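Local atomic coordinates of beta-mannosidase (Trichoderma harzianum, PDB entry 4CVU), a protein that probably hydrolyses terminal beta-D-mannose residues from the non-reducing ends of saccharides, as a fungal beta-mannosidase of glycoside hydrolase family 2. Residues S29-A34 / S95-H100; Y470-L475 / A482-G487; A718-D723 / V728-S733; A742-N747 / N751-W756. All blocks are in the same frame, centred on the assembly; numbering follows the deposited sequence.

Contact 1 of 4, residues S29-A34 / S95-H100; sequences SIHDLA and SGLSKH
His31 reaches out from its strand to Ser95, Gly96 and Leu97, and just beyond it in the chain comes a firm polar bond, from Ala34 N to Asp32 OD1 (2.9 Å), which closes an Asx turn. The setting is the galactose-binding-like beta-sandwich of family 2 glycoside hydrolases. Strand 29-32 is the outermost strand of its four-stranded sheet within the chain, and 95-100 belongs to the loop joining strands 87-91 and 103-109. The turn bond is nearly straight, although Ala34 N stands well above the carboxylate plane of Asp32. Across the contact the imidazole does most of the touching. With CG anti to the carbonyl carbon (chi1 -71°), the His31 ring is carried toward the loop, where Leu97 CD2 lies over one face, 4.2 Å from the ring centroid, in a CH-pi contact. Gly96 O comes instead to the rim of the ring, 3.6 Å from His31 CE1 and near the ring plane. Ser95 O is 3.4 Å from His31 NE2, approaching obliquely. Gly96 has a positive phi of 79°, and a CB on it would sit about 3.3 Å from His31 NE2, leaving little room for any side chain. Strand 215-221 touches both parts: it pairs with strand 29-32, while its Gln219 donates to Ser98 O and meets Leu97. Farther along the loop Ser98 OG accepts from His100 N at 3.3 Å, forming an ST turn.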
loop_
_atom_site.group_PDB
_atom_site.type_symbol
_atom_site.label_atom_id
_atom_site.label_comp_id
_atom_site.label_asym_id
_atom_site.label_seq_id
_atom_site.Cartn_x
_atom_site.Cartn_y
_atom_site.Cartn_z
ATOM N N SER A 29 -9.026 -11.488 46.582
ATOM C CA SER A 29 -9.722 -10.537 45.714
ATOM C C SER A 29 -8.769 -10.089 44.586
ATOM O O SER A 29 -7.686 -9.557 44.851
ATOM C CB SER A 29 -10.216 -9.340 46.533
ATOM O OG SER A 29 -10.735 -8.324 45.715
ATOM N N ILE A 30 -9.174 -10.326 43.343
ATOM C CA ILE A 30 -8.330 -10.039 42.178
ATOM C C ILE A 30 -8.974 -9.070 41.190
ATOM O O ILE A 30 -10.050 -9.346 40.670
ATOM C CB ILE A 30 -7.995 -11.332 41.416
ATOM C CG1 ILE A 30 -7.225 -12.297 42.329
ATOM C CG2 ILE A 30 -7.209 -11.024 40.147
ATOM C CD1 ILE A 30 -7.548 -13.756 42.063
ATOM N N HIS A 31 -8.281 -7.961 40.926
ATOM C CA HIS A 31 -8.582 -7.052 39.811
ATOM C C HIS A 31 -7.626 -7.304 38.616
ATOM O O HIS A 31 -6.425 -7.022 38.699
ATOM C CB HIS A 31 -8.440 -5.602 40.275
ATOM C CG HIS A 31 -9.523 -5.150 41.204
ATOM N ND1 HIS A 31 -9.616 -5.587 42.506
ATOM C CD2 HIS A 31 -10.545 -4.269 41.029
ATOM C CE1 HIS A 31 -10.654 -5.012 43.092
ATOM N NE2 HIS A 31 -11.239 -4.213 42.218
ATOM N N ASP A 32 -8.163 -7.828 37.519
ATOM C CA ASP A 32 -7.401 -8.035 36.297
ATOM C C ASP A 32 -7.099 -6.667 35.711
ATOM O O ASP A 32 -7.999 -5.873 35.481
ATOM C CB ASP A 32 -8.185 -8.909 35.305
ATOM C CG ASP A 32 -7.359 -9.304 34.046
ATOM O OD1 ASP A 32 -6.343 -8.684 33.717
ATOM O OD2 ASP A 32 -7.738 -10.225 33.332
ATOM N N LEU A 33 -5.821 -6.374 35.487
ATOM C CA LEU A 33 -5.428 -5.083 34.903
ATOM C C LEU A 33 -5.964 -4.846 33.480
ATOM O O LEU A 33 -6.028 -3.701 33.030
ATOM C CB LEU A 33 -3.913 -4.903 34.964
ATOM C CG LEU A 33 -3.371 -4.685 36.385
ATOM C CD1 LEU A 33 -1.879 -4.432 36.341
ATOM C CD2 LEU A 33 -4.043 -3.524 37.131
ATOM N N ALA A 34 -6.391 -5.908 32.798
ATOM C CA ALA A 34 -7.010 -5.789 31.495
ATOM C C ALA A 34 -8.341 -5.063 31.528
ATOM O O ALA A 34 -8.727 -4.454 30.535
ATOM C CB ALA A 34 -7.212 -7.166 30.868
ATOM N N SER A 95 -10.884 1.573 41.377
ATOM C CA SER A 95 -11.929 1.520 42.387
ATOM C C SER A 95 -12.059 0.104 42.959
ATOM O O SER A 95 -11.492 -0.850 42.417
ATOM C CB SER A 95 -13.245 1.924 41.757
ATOM O OG SER A 95 -13.610 0.951 40.816
ATOM N N GLY A 96 -12.776 -0.017 44.075
ATOM C CA GLY A 96 -13.105 -1.316 44.663
ATOM C C GLY A 96 -12.033 -2.038 45.482
ATOM O O GLY A 96 -12.190 -3.209 45.786
ATOM N N LEU A 97 -10.935 -1.377 45.828
ATOM C CA LEU A 97 -9.931 -2.006 46.699
ATOM C C LEU A 97 -10.342 -1.738 48.164
ATOM O O LEU A 97 -10.801 -0.644 48.487
ATOM C CB LEU A 97 -8.512 -1.469 46.429
ATOM C CG LEU A 97 -7.957 -1.599 44.991
ATOM C CD1 LEU A 97 -6.716 -0.735 44.808
ATOM C CD2 LEU A 97 -7.641 -3.043 44.653
ATOM N N SER A 98 -10.206 -2.742 49.029
ATOM C CA SER A 98 -10.429 -2.544 50.458
ATOM C C SER A 98 -9.273 -1.762 51.074
ATOM O O SER A 98 -8.107 -2.028 50.774
ATOM C CB SER A 98 -10.559 -3.879 51.189
ATOM O OG SER A 98 -10.671 -3.661 52.597
ATOM N N LYS A 99 -9.607 -0.822 51.953
ATOM C CA LYS A 99 -8.605 -0.029 52.672
ATOM C C LYS A 99 -8.367 -0.502 54.116
ATOM O O LYS A 99 -7.708 0.192 54.889
ATOM C CB LYS A 99 -8.997 1.455 52.655
ATOM C CG LYS A 99 -9.043 2.057 51.237
ATOM C CD LYS A 99 -8.532 3.493 51.188
ATOM C CE LYS A 99 -7.013 3.566 51.310
ATOM N NZ LYS A 99 -6.465 4.932 51.056
ATOM N N HIS A 100 -8.874 -1.685 54.463
ATOM C CA HIS A 100 -8.626 -2.268 55.785
ATOM C C HIS A 100 -7.166 -2.707 55.875
ATOM O O HIS A 100 -6.647 -3.331 54.961
ATOM C CB HIS A 100 -9.553 -3.466 56.047
ATOM C CG HIS A 100 -11.020 -3.131 56.002
ATOM N ND1 HIS A 100 -11.981 -4.034 55.591
ATOM C CD2 HIS A 100 -11.688 -1.990 56.305
ATOM C CE1 HIS A 100 -13.174 -3.467 55.655
ATOM N NE2 HIS A 100 -13.024 -2.227 56.082
#

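Contact 2 of 4, residues Y470-L475 / A482-G487; sequences YNVRRL and ACWMGG. With MAN (alpha-D-mannopyranose), chain E.
Leu475 CD1 presses against the rim of the Trp484 indole, 3.5 Å from Trp484 CH2 and in the plane of the ring. This is the tight end of the contact. The two side chains cross at about a right angle: a methyl meets the ring edge, while one face takes Val472, whose CG2 is offset toward the rim at a looser 4.1 Å from Trp484 NE1. A water links the helix backbone to the indole: it donates to Val472 O (2.8 Å) and accepts from Trp484 NE1 (3.0 Å), satisfying the buried indole N-H. Helix 458-475 and strand 481-485 run antiparallel, their short segments 11.5 Å apart at the axes, as the return of a beta-alpha-beta crossover requires in this family's (beta/alpha)8 barrel. In relatives this strand's end presents the catalytic acid/base. Leu525 of helix 506-528 packs on Val472 and Trp484. The helix turns Arg473 elsewhere, toward a sugar of an attached glycan: its chain bends at chi3 (72°), and MAN C6 lies 3.6 Å above the centre of the guanidinium plane. Arg473 NE is 3.3 Å from MAN O6 and forms a salt bridge with Asp259. Losing the guanidinium to an alanine is likely to leave Asp259 without its mate and uncover that side of the mannose. Within the helix, Arg474 grips Asn471 OD1 side-on through NE and NH2, while Asn471 ND2 donates to Phe132 O.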
loop_
_atom_site.group_PDB
_atom_site.type_symbol
_atom_site.label_atom_id
_atom_site.label_comp_id
_atom_site.label_asym_id
_atom_site.label_seq_id
_atom_site.Cartn_x
_atom_site.Cartn_y
_atom_site.Cartn_z
ATOM N N TYR A 470 12.440 -18.697 37.305
ATOM C CA TYR A 470 11.015 -18.501 37.006
ATOM C C TYR A 470 10.537 -19.338 35.784
ATOM O O TYR A 470 9.564 -20.076 35.849
ATOM C CB TYR A 470 10.732 -17.027 36.737
ATOM C CG TYR A 470 9.312 -16.789 36.258
ATOM C CD1 TYR A 470 8.239 -17.051 37.095
ATOM C CD2 TYR A 470 9.044 -16.340 34.960
ATOM C CE1 TYR A 470 6.937 -16.857 36.675
ATOM C CE2 TYR A 470 7.739 -16.128 34.521
ATOM C CZ TYR A 470 6.688 -16.386 35.376
ATOM O OH TYR A 470 5.388 -16.192 34.977
ATOM N N ASN A 471 11.242 -19.211 34.664
ATOM C CA ASN A 471 10.805 -19.890 33.437
ATOM C C ASN A 471 11.001 -21.414 33.446
ATOM O O ASN A 471 10.108 -22.132 32.984
ATOM C CB ASN A 471 11.444 -19.247 32.240
ATOM C CG ASN A 471 10.867 -17.880 31.968
ATOM O OD1 ASN A 471 9.715 -17.750 31.552
ATOM N ND2 ASN A 471 11.667 -16.839 32.219
ATOM N N VAL A 472 12.124 -21.908 33.984
ATOM C CA VAL A 472 12.325 -23.369 34.156
ATOM C C VAL A 472 11.213 -23.979 35.021
ATOM O O VAL A 472 10.632 -25.023 34.662
ATOM C CB VAL A 472 13.708 -23.718 34.738
ATOM C CG1 VAL A 472 13.718 -25.132 35.305
ATOM C CG2 VAL A 472 14.798 -23.602 33.678
ATOM N N ARG A 473 10.905 -23.328 36.145
ATOM C CA ARG A 473 9.801 -23.776 37.028
ATOM C C ARG A 473 8.438 -23.692 36.344
ATOM O O ARG A 473 7.638 -24.639 36.434
ATOM C CB ARG A 473 9.763 -22.985 38.354
ATOM C CG ARG A 473 10.908 -23.290 39.302
ATOM C CD ARG A 473 10.932 -22.336 40.501
ATOM N NE ARG A 473 9.846 -22.565 41.474
ATOM C CZ ARG A 473 9.768 -23.631 42.275
ATOM N NH1 ARG A 473 10.686 -24.604 42.216
ATOM N NH2 ARG A 473 8.765 -23.741 43.142
ATOM N N ARG A 474 8.195 -22.568 35.665
ATOM C CA ARG A 474 6.921 -22.330 34.955
ATOM C C ARG A 474 6.624 -23.398 33.900
ATOM O O ARG A 474 5.501 -23.879 33.812
ATOM C CB ARG A 474 6.906 -20.925 34.318
ATOM C CG ARG A 474 5.635 -20.570 33.532
ATOM C CD ARG A 474 5.623 -19.117 33.023
ATOM N NE ARG A 474 6.678 -18.867 32.053
ATOM C CZ ARG A 474 6.582 -19.108 30.739
ATOM N NH1 ARG A 474 5.457 -19.576 30.213
ATOM N NH2 ARG A 474 7.613 -18.871 29.949
ATOM N N LEU A 475 7.649 -23.756 33.130
ATOM C CA LEU A 475 7.480 -24.567 31.913
ATOM C C LEU A 475 7.640 -26.064 32.109
ATOM O O LEU A 475 7.223 -26.835 31.247
ATOM C CB LEU A 475 8.456 -24.091 30.839
ATOM C CG LEU A 475 8.114 -22.709 30.265
ATOM C CD1 LEU A 475 9.226 -22.214 29.341
ATOM C CD2 LEU A 475 6.808 -22.753 29.502
ATOM N N ALA A 482 11.196 -30.523 25.610
ATOM C CA ALA A 482 12.067 -31.631 25.246
ATOM C C ALA A 482 13.514 -31.500 25.710
ATOM O O ALA A 482 14.255 -32.495 25.765
ATOM C CB ALA A 482 11.996 -31.814 23.751
ATOM N N CYS A 483 13.917 -30.290 26.048
ATOM C CA CYS A 483 15.277 -30.011 26.492
ATOM C C CYS A 483 15.395 -28.506 26.728
ATOM O O CYS A 483 14.516 -27.733 26.314
ATOM C CB CYS A 483 16.335 -30.439 25.467
ATOM S SG CYS A 483 16.263 -29.549 23.869
ATOM N N TRP A 484 16.452 -28.118 27.439
ATOM C CA TRP A 484 16.847 -26.734 27.562
ATOM C C TRP A 484 18.267 -26.615 27.071
ATOM O O TRP A 484 19.134 -27.395 27.463
ATOM C CB TRP A 484 16.811 -26.248 29.015
ATOM C CG TRP A 484 15.466 -25.919 29.486
ATOM C CD1 TRP A 484 14.749 -26.602 30.404
ATOM C CD2 TRP A 484 14.649 -24.805 29.074
ATOM N NE1 TRP A 484 13.540 -25.981 30.613
ATOM C CE2 TRP A 484 13.445 -24.887 29.796
ATOM C CE3 TRP A 484 14.812 -23.761 28.137
ATOM C CZ2 TRP A 484 12.411 -23.964 29.643
ATOM C CZ3 TRP A 484 13.792 -22.830 28.001
ATOM C CH2 TRP A 484 12.597 -22.946 28.725
ATOM N N MET A 485 18.509 -25.634 26.220
ATOM C CA MET A 485 19.859 -25.310 25.827
ATOM C C MET A 485 20.093 -23.859 26.211
ATOM O O MET A 485 19.143 -23.027 26.227
ATOM C CB MET A 485 20.103 -25.623 24.339
ATOM C CG MET A 485 19.774 -27.086 23.972
ATOM S SD MET A 485 20.894 -27.827 22.749
ATOM C CE MET A 485 20.127 -29.439 22.572
ATOM N N GLY A 486 21.326 -23.589 26.618
ATOM C CA GLY A 486 21.699 -22.318 27.268
ATOM C C GLY A 486 21.644 -21.106 26.357
ATOM O O GLY A 486 21.453 -19.960 26.810
ATOM N N GLY A 487 21.771 -21.346 25.049
ATOM C CA GLY A 487 21.748 -20.241 24.095
ATOM C C GLY A 487 22.268 -20.586 22.727
ATOM O O GLY A 487 22.844 -21.666 22.494
HETATM C C1 MAN E . 14.317 -18.952 45.194
HETATM C C2 MAN E . 13.679 -17.878 46.046
HETATM C C3 MAN E . 12.734 -18.527 47.048
HETATM C C4 MAN E . 11.779 -19.514 46.349
HETATM C C5 MAN E . 12.491 -20.423 45.359
HETATM C C6 MAN E . 11.497 -21.245 44.546
HETATM O O2 MAN E . 12.928 -16.999 45.217
HETATM O O3 MAN E . 11.969 -17.515 47.674
HETATM O O4 MAN E . 11.168 -20.375 47.291
HETATM O O5 MAN E . 13.308 -19.690 44.514
HETATM O O6 MAN E . 10.570 -20.442 43.852
HETATM O O HOH W 1 11.748 -26.814 32.893
#

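Contact 3 of 4, residues A718-D723 / V728-S733; sequences AGLEYD and VLPYVS
Gly719 fits against two neighbouring residues of helix 729-736 at once. Its CA touches Leu729 CD2 at 3.7 Å, and its carbonyl oxygen, Gly719 O, sits 3.3 Å from Pro730 CG, a close approach of carbonyl oxygen to ring carbon. A CB on Gly719 would fall about 3.2 Å from Leu729 CD2, so the bare backbone is what lets the loop come this near. The next residue widens the patch: Leu720 CD2 meets Pro730 CG at 4.1 Å, the two side chains crossing obliquely. Leu729 reaches the glycine because its CG is swung anti to the backbone N (chi1 171°). These contacts belong to the catalytic barrel, where the loop follows strand 702-705, the strand that pairs in parallel with strand 380-389. Pro730, which has no N-H to offer, stands near the start of the helix. Farther out, Leu729 O accepts from both Ser733 N (2.9 Å) and Ser733 OG (3.2 Å), the hydroxyl standing above the carbonyl plane. Gly719 shares backbone hydrogen bonds with Leu708 and Lys727, while Tyr683 and Tyr705 pack around Leu729.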
loop_
_atom_site.group_PDB
_atom_site.type_symbol
_atom_site.label_atom_id
_atom_site.label_comp_id
_atom_site.label_asym_id
_atom_site.label_seq_id
_atom_site.Cartn_x
_atom_site.Cartn_y
_atom_site.Cartn_z
ATOM N N ALA A 718 12.399 -18.519 5.617
ATOM C CA ALA A 718 11.136 -19.100 6.028
ATOM C C ALA A 718 10.528 -20.002 4.982
ATOM O O ALA A 718 10.781 -19.833 3.769
ATOM C CB ALA A 718 10.139 -17.970 6.381
ATOM N N GLY A 719 9.773 -21.011 5.447
ATOM C CA GLY A 719 8.924 -21.812 4.612
ATOM C C GLY A 719 7.478 -21.296 4.712
ATOM O O GLY A 719 6.714 -21.523 3.822
ATOM N N LEU A 720 7.145 -20.651 5.797
ATOM C CA LEU A 720 5.773 -20.095 6.024
ATOM C C LEU A 720 5.909 -18.602 6.178
ATOM O O LEU A 720 6.659 -18.124 7.018
ATOM C CB LEU A 720 5.158 -20.673 7.278
ATOM C CG LEU A 720 5.130 -22.203 7.472
ATOM C CD1 LEU A 720 4.528 -22.515 8.826
ATOM C CD2 LEU A 720 4.411 -22.955 6.376
ATOM N N GLU A 721 5.124 -17.877 5.390
ATOM C CA GLU A 721 5.204 -16.440 5.290
ATOM C C GLU A 721 4.367 -15.857 6.455
ATOM O O GLU A 721 3.697 -16.612 7.190
ATOM C CB GLU A 721 4.759 -15.986 3.860
ATOM C CG GLU A 721 5.624 -16.543 2.711
ATOM C CD GLU A 721 5.024 -16.327 1.312
ATOM O OE1 GLU A 721 4.028 -15.582 1.173
ATOM O OE2 GLU A 721 5.572 -16.860 0.330
ATOM N N TYR A 722 4.487 -14.547 6.657
ATOM C CA TYR A 722 4.010 -13.882 7.836
ATOM C C TYR A 722 2.583 -14.278 8.177
ATOM O O TYR A 722 2.253 -14.511 9.359
ATOM C CB TYR A 722 4.172 -12.361 7.720
ATOM C CG TYR A 722 3.583 -11.534 8.864
ATOM C CD1 TYR A 722 4.120 -11.561 10.173
ATOM C CD2 TYR A 722 2.492 -10.714 8.635
ATOM C CE1 TYR A 722 3.553 -10.810 11.184
ATOM C CE2 TYR A 722 1.931 -9.965 9.642
ATOM C CZ TYR A 722 2.479 -9.993 10.927
ATOM O OH TYR A 722 1.890 -9.195 11.911
ATOM N N ASP A 723 1.760 -14.419 7.143
ATOM C CA ASP A 723 0.298 -14.604 7.376
ATOM C C ASP A 723 -0.006 -16.098 7.421
ATOM O O ASP A 723 -1.127 -16.518 7.620
ATOM C CB ASP A 723 -0.519 -13.868 6.342
ATOM C CG ASP A 723 -0.553 -14.529 4.962
ATOM O OD1 ASP A 723 0.255 -15.440 4.578
ATOM O OD2 ASP A 723 -1.404 -14.020 4.206
ATOM N N VAL A 728 6.929 -22.776 -1.640
ATOM C CA VAL A 728 7.157 -24.065 -2.244
ATOM C C VAL A 728 7.810 -25.013 -1.224
ATOM O O VAL A 728 7.473 -26.184 -1.210
ATOM C CB VAL A 728 8.015 -23.988 -3.523
ATOM C CG1 VAL A 728 8.284 -25.361 -4.119
ATOM C CG2 VAL A 728 7.324 -23.143 -4.571
ATOM N N LEU A 729 8.693 -24.499 -0.363
ATOM C CA LEU A 729 9.458 -25.332 0.586
ATOM C C LEU A 729 8.655 -26.347 1.433
ATOM O O LEU A 729 8.970 -27.516 1.483
ATOM C CB LEU A 729 10.283 -24.457 1.524
ATOM C CG LEU A 729 10.971 -25.160 2.696
ATOM C CD1 LEU A 729 11.951 -26.229 2.211
ATOM C CD2 LEU A 729 11.685 -24.076 3.472
ATOM N N PRO A 730 7.634 -25.883 2.125
ATOM C CA PRO A 730 6.895 -26.789 3.016
ATOM C C PRO A 730 6.177 -27.913 2.301
ATOM O O PRO A 730 5.910 -28.919 2.955
ATOM C CB PRO A 730 5.899 -25.829 3.759
ATOM C CG PRO A 730 5.901 -24.597 2.952
ATOM C CD PRO A 730 7.246 -24.483 2.292
ATOM N N TYR A 731 5.770 -27.717 1.037
ATOM C CA TYR A 731 5.171 -28.770 0.220
ATOM C C TYR A 731 6.181 -29.846 -0.080
ATOM O O TYR A 731 5.869 -31.053 -0.034
ATOM C CB TYR A 731 4.630 -28.201 -1.081
ATOM C CG TYR A 731 3.352 -27.398 -0.905
ATOM C CD1 TYR A 731 2.162 -28.042 -0.597
ATOM C CD2 TYR A 731 3.345 -26.021 -1.022
ATOM C CE1 TYR A 731 0.992 -27.306 -0.422
ATOM C CE2 TYR A 731 2.170 -25.302 -0.860
ATOM C CZ TYR A 731 1.003 -25.974 -0.550
ATOM O OH TYR A 731 -0.182 -25.263 -0.415
ATOM N N VAL A 732 7.404 -29.441 -0.408
ATOM C CA VAL A 732 8.525 -30.389 -0.651
ATOM C C VAL A 732 9.100 -31.123 0.588
ATOM O O VAL A 732 9.339 -32.328 0.566
ATOM C CB VAL A 732 9.663 -29.688 -1.402
ATOM C CG1 VAL A 732 10.785 -30.677 -1.714
ATOM C CG2 VAL A 732 9.142 -29.112 -2.721
ATOM N N SER A 733 9.309 -30.379 1.668
ATOM C CA SER A 733 9.706 -30.946 2.949
ATOM C C SER A 733 8.634 -31.899 3.530
ATOM O O SER A 733 8.980 -32.919 4.111
ATOM C CB SER A 733 10.105 -29.812 3.889
ATOM O OG SER A 733 9.007 -28.986 4.275
#

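Contact 4 of 4, residues A742-N747 / N751-W756; sequences ASAFWN and NELEIW
Phe745 and Trp756 meet on one face of an antiparallel beta-hairpin, strands 740-747 and 752-759, in an immunoglobulin-like domain of the mannosidase. The Phe745 CD1 corner lodges beside Trp756 CD1 at 3.5 Å, the two ring planes 72° apart. Arg692 makes cation-pi contacts with both rings. On the other face the small Ala744 is the hollow: its CB receives Leu753 CD1 at 4.0 Å, diagonally across the ladder. Ile755, directly opposite Ala744, adds its CG2 methyl, 3.5 Å from Ser743 O. Six backbone bonds frame these fillings, two at each of the pairs Ser743/Trp756, Phe745/Glu754 and Asn747/Glu752; the bond from Phe745 N to Glu754 O, 2.7 Å, is nearly straight at 176°. At the turn Asn751 and Glu752 both face Asn747, a G1 beta bulge. Here Trp746 leans across to the partner strand. Its CG stands anti to the backbone N (chi1 -174°), which lays the pyrrole edge along the bulge: Trp746 CD1 is 3.5 Å from Glu752 O, and Trp746 NE1 faces Asn751 OD1 at 3.5 Å, both oxygens in the ring plane. Phe849, edge-to-face, and Trp853 also meet this indole. Replacing Trp746 by an alanine is likely to open a gap between the bulge and these two aromatics, leaving Asn751 freer to turn. On the same face as Phe745, Trp756 NE1 donates in its own ring plane to Glu754 OE1, 3.0 Å away.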
loop_
_atom_site.group_PDB
_atom_site.type_symbol
_atom_site.label_atom_id
_atom_site.label_comp_id
_atom_site.label_asym_id
_atom_site.label_seq_id
_atom_site.Cartn_x
_atom_site.Cartn_y
_atom_site.Cartn_z
ATOM N N ALA A 742 11.550 -42.625 -1.017
ATOM C CA ALA A 742 12.534 -43.016 -2.031
ATOM C C ALA A 742 13.210 -41.753 -2.517
ATOM O O ALA A 742 12.535 -40.804 -2.923
ATOM C CB ALA A 742 11.844 -43.717 -3.199
ATOM N N SER A 743 14.529 -41.738 -2.499
ATOM C CA SER A 743 15.282 -40.519 -2.693
ATOM C C SER A 743 16.319 -40.712 -3.792
ATOM O O SER A 743 17.003 -41.737 -3.806
ATOM C CB SER A 743 15.973 -40.117 -1.385
ATOM O OG SER A 743 15.038 -39.773 -0.356
ATOM N N ALA A 744 16.437 -39.721 -4.688
ATOM C CA ALA A 744 17.369 -39.786 -5.818
ATOM C C ALA A 744 18.592 -38.948 -5.539
ATOM O O ALA A 744 18.476 -37.757 -5.320
ATOM C CB ALA A 744 16.702 -39.297 -7.099
ATOM N N PHE A 745 19.752 -39.581 -5.578
ATOM C CA PHE A 745 21.041 -38.928 -5.336
ATOM C C PHE A 745 21.808 -38.880 -6.645
ATOM O O PHE A 745 22.120 -39.934 -7.226
ATOM C CB PHE A 745 21.867 -39.719 -4.315
ATOM C CG PHE A 745 21.359 -39.612 -2.906
ATOM C CD1 PHE A 745 20.341 -40.433 -2.452
ATOM C CD2 PHE A 745 21.913 -38.708 -2.030
ATOM C CE1 PHE A 745 19.870 -40.347 -1.148
ATOM C CE2 PHE A 745 21.455 -38.608 -0.721
ATOM C CZ PHE A 745 20.435 -39.428 -0.277
ATOM N N TRP A 746 22.122 -37.679 -7.107
ATOM C CA TRP A 746 22.800 -37.524 -8.390
ATOM C C TRP A 746 24.202 -36.980 -8.193
ATOM O O TRP A 746 24.383 -35.835 -7.784
ATOM C CB TRP A 746 21.999 -36.603 -9.307
ATOM C CG TRP A 746 22.567 -36.487 -10.729
ATOM C CD1 TRP A 746 23.276 -37.440 -11.431
ATOM C CD2 TRP A 746 22.427 -35.367 -11.607
ATOM N NE1 TRP A 746 23.595 -36.968 -12.677
ATOM C CE2 TRP A 746 23.084 -35.702 -12.817
ATOM C CE3 TRP A 746 21.816 -34.105 -11.488
ATOM C CZ2 TRP A 746 23.150 -34.811 -13.904
ATOM C CZ3 TRP A 746 21.881 -33.221 -12.567
ATOM C CH2 TRP A 746 22.546 -33.579 -13.758
ATOM N N ASN A 747 25.196 -37.819 -8.440
ATOM C CA ASN A 747 26.557 -37.348 -8.519
ATOM C C ASN A 747 26.754 -36.883 -9.953
ATOM O O ASN A 747 26.889 -37.694 -10.850
ATOM C CB ASN A 747 27.535 -38.454 -8.129
ATOM C CG ASN A 747 28.959 -37.958 -8.036
ATOM O OD1 ASN A 747 29.337 -37.002 -8.719
ATOM N ND2 ASN A 747 29.760 -38.592 -7.182
ATOM N N ASN A 751 28.342 -38.473 -13.116
ATOM C CA ASN A 751 27.111 -38.794 -13.832
ATOM C C ASN A 751 26.445 -40.097 -13.347
ATOM O O ASN A 751 25.891 -40.862 -14.140
ATOM C CB ASN A 751 27.374 -38.840 -15.351
ATOM C CG ASN A 751 26.129 -38.542 -16.159
ATOM O OD1 ASN A 751 25.181 -37.926 -15.656
ATOM N ND2 ASN A 751 26.113 -38.987 -17.415
ATOM N N GLU A 752 26.488 -40.316 -12.036
ATOM C CA GLU A 752 25.943 -41.519 -11.419
ATOM C C GLU A 752 24.651 -41.208 -10.652
ATOM O O GLU A 752 24.596 -40.251 -9.874
ATOM C CB GLU A 752 26.992 -42.108 -10.467
ATOM C CG GLU A 752 26.845 -43.605 -10.189
ATOM C CD GLU A 752 27.511 -44.482 -11.247
ATOM O OE1 GLU A 752 28.060 -43.915 -12.220
ATOM O OE2 GLU A 752 27.492 -45.740 -11.113
ATOM N N LEU A 753 23.627 -42.020 -10.863
ATOM C CA LEU A 753 22.381 -41.935 -10.099
ATOM C C LEU A 753 22.307 -43.086 -9.074
ATOM O O LEU A 753 22.641 -44.235 -9.399
ATOM C CB LEU A 753 21.165 -41.964 -11.035
ATOM C CG LEU A 753 19.755 -42.136 -10.464
ATOM C CD1 LEU A 753 19.316 -40.951 -9.626
ATOM C CD2 LEU A 753 18.760 -42.387 -11.600
ATOM N N GLU A 754 21.907 -42.748 -7.841
ATOM C CA GLU A 754 21.577 -43.735 -6.805
ATOM C C GLU A 754 20.198 -43.429 -6.282
ATOM O O GLU A 754 19.859 -42.269 -6.128
ATOM C CB GLU A 754 22.552 -43.682 -5.645
ATOM C CG GLU A 754 23.986 -43.985 -6.059
ATOM C CD GLU A 754 24.956 -44.016 -4.889
ATOM O OE1 GLU A 754 24.572 -43.664 -3.763
ATOM O OE2 GLU A 754 26.131 -44.397 -5.101
ATOM N N ILE A 755 19.396 -44.471 -6.051
ATOM C CA ILE A 755 18.123 -44.318 -5.359
ATOM C C ILE A 755 18.144 -45.148 -4.080
ATOM O O ILE A 755 18.440 -46.346 -4.093
ATOM C CB ILE A 755 16.920 -44.704 -6.226
ATOM C CG1 ILE A 755 16.919 -43.828 -7.478
ATOM C CG2 ILE A 755 15.632 -44.468 -5.447
ATOM C CD1 ILE A 755 16.224 -44.436 -8.639
ATOM N N TRP A 756 17.844 -44.484 -2.974
ATOM C CA TRP A 756 17.801 -45.109 -1.663
ATOM C C TRP A 756 16.418 -44.978 -1.093
ATOM O O TRP A 756 15.740 -43.964 -1.337
ATOM C CB TRP A 756 18.754 -44.389 -0.722
ATOM C CG TRP A 756 20.189 -44.495 -1.086
ATOM C CD1 TRP A 756 20.805 -43.936 -2.144
ATOM C CD2 TRP A 756 21.193 -45.175 -0.342
ATOM N NE1 TRP A 756 22.155 -44.223 -2.114
ATOM C CE2 TRP A 756 22.415 -44.977 -1.005
ATOM C CE3 TRP A 756 21.185 -45.895 0.858
ATOM C CZ2 TRP A 756 23.620 -45.506 -0.536
ATOM C CZ3 TRP A 756 22.379 -46.430 1.322
ATOM C CH2 TRP A 756 23.584 -46.237 0.622
#

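In the fold
The four contacts follow one another along the chain and run from one side of the chain's centre to the other. Contact 1 lies in the N-terminal beta-sandwich, contacts 2 and 3 in the catalytic barrel, and contact 4 in an immunoglobulin-like domain. Successive centres are about 33, 28 and 25 Å apart, while those of contacts 1 and 4 are about 69 Å apart. None touches another. Contacts 2 and 3 belong to different strand-helix units of the same barrel. Helix 729-736 is followed directly by strand 740-747, making contacts 3 and 4 a passage from barrel to accessory domain, with about 9 Å between nearest atoms.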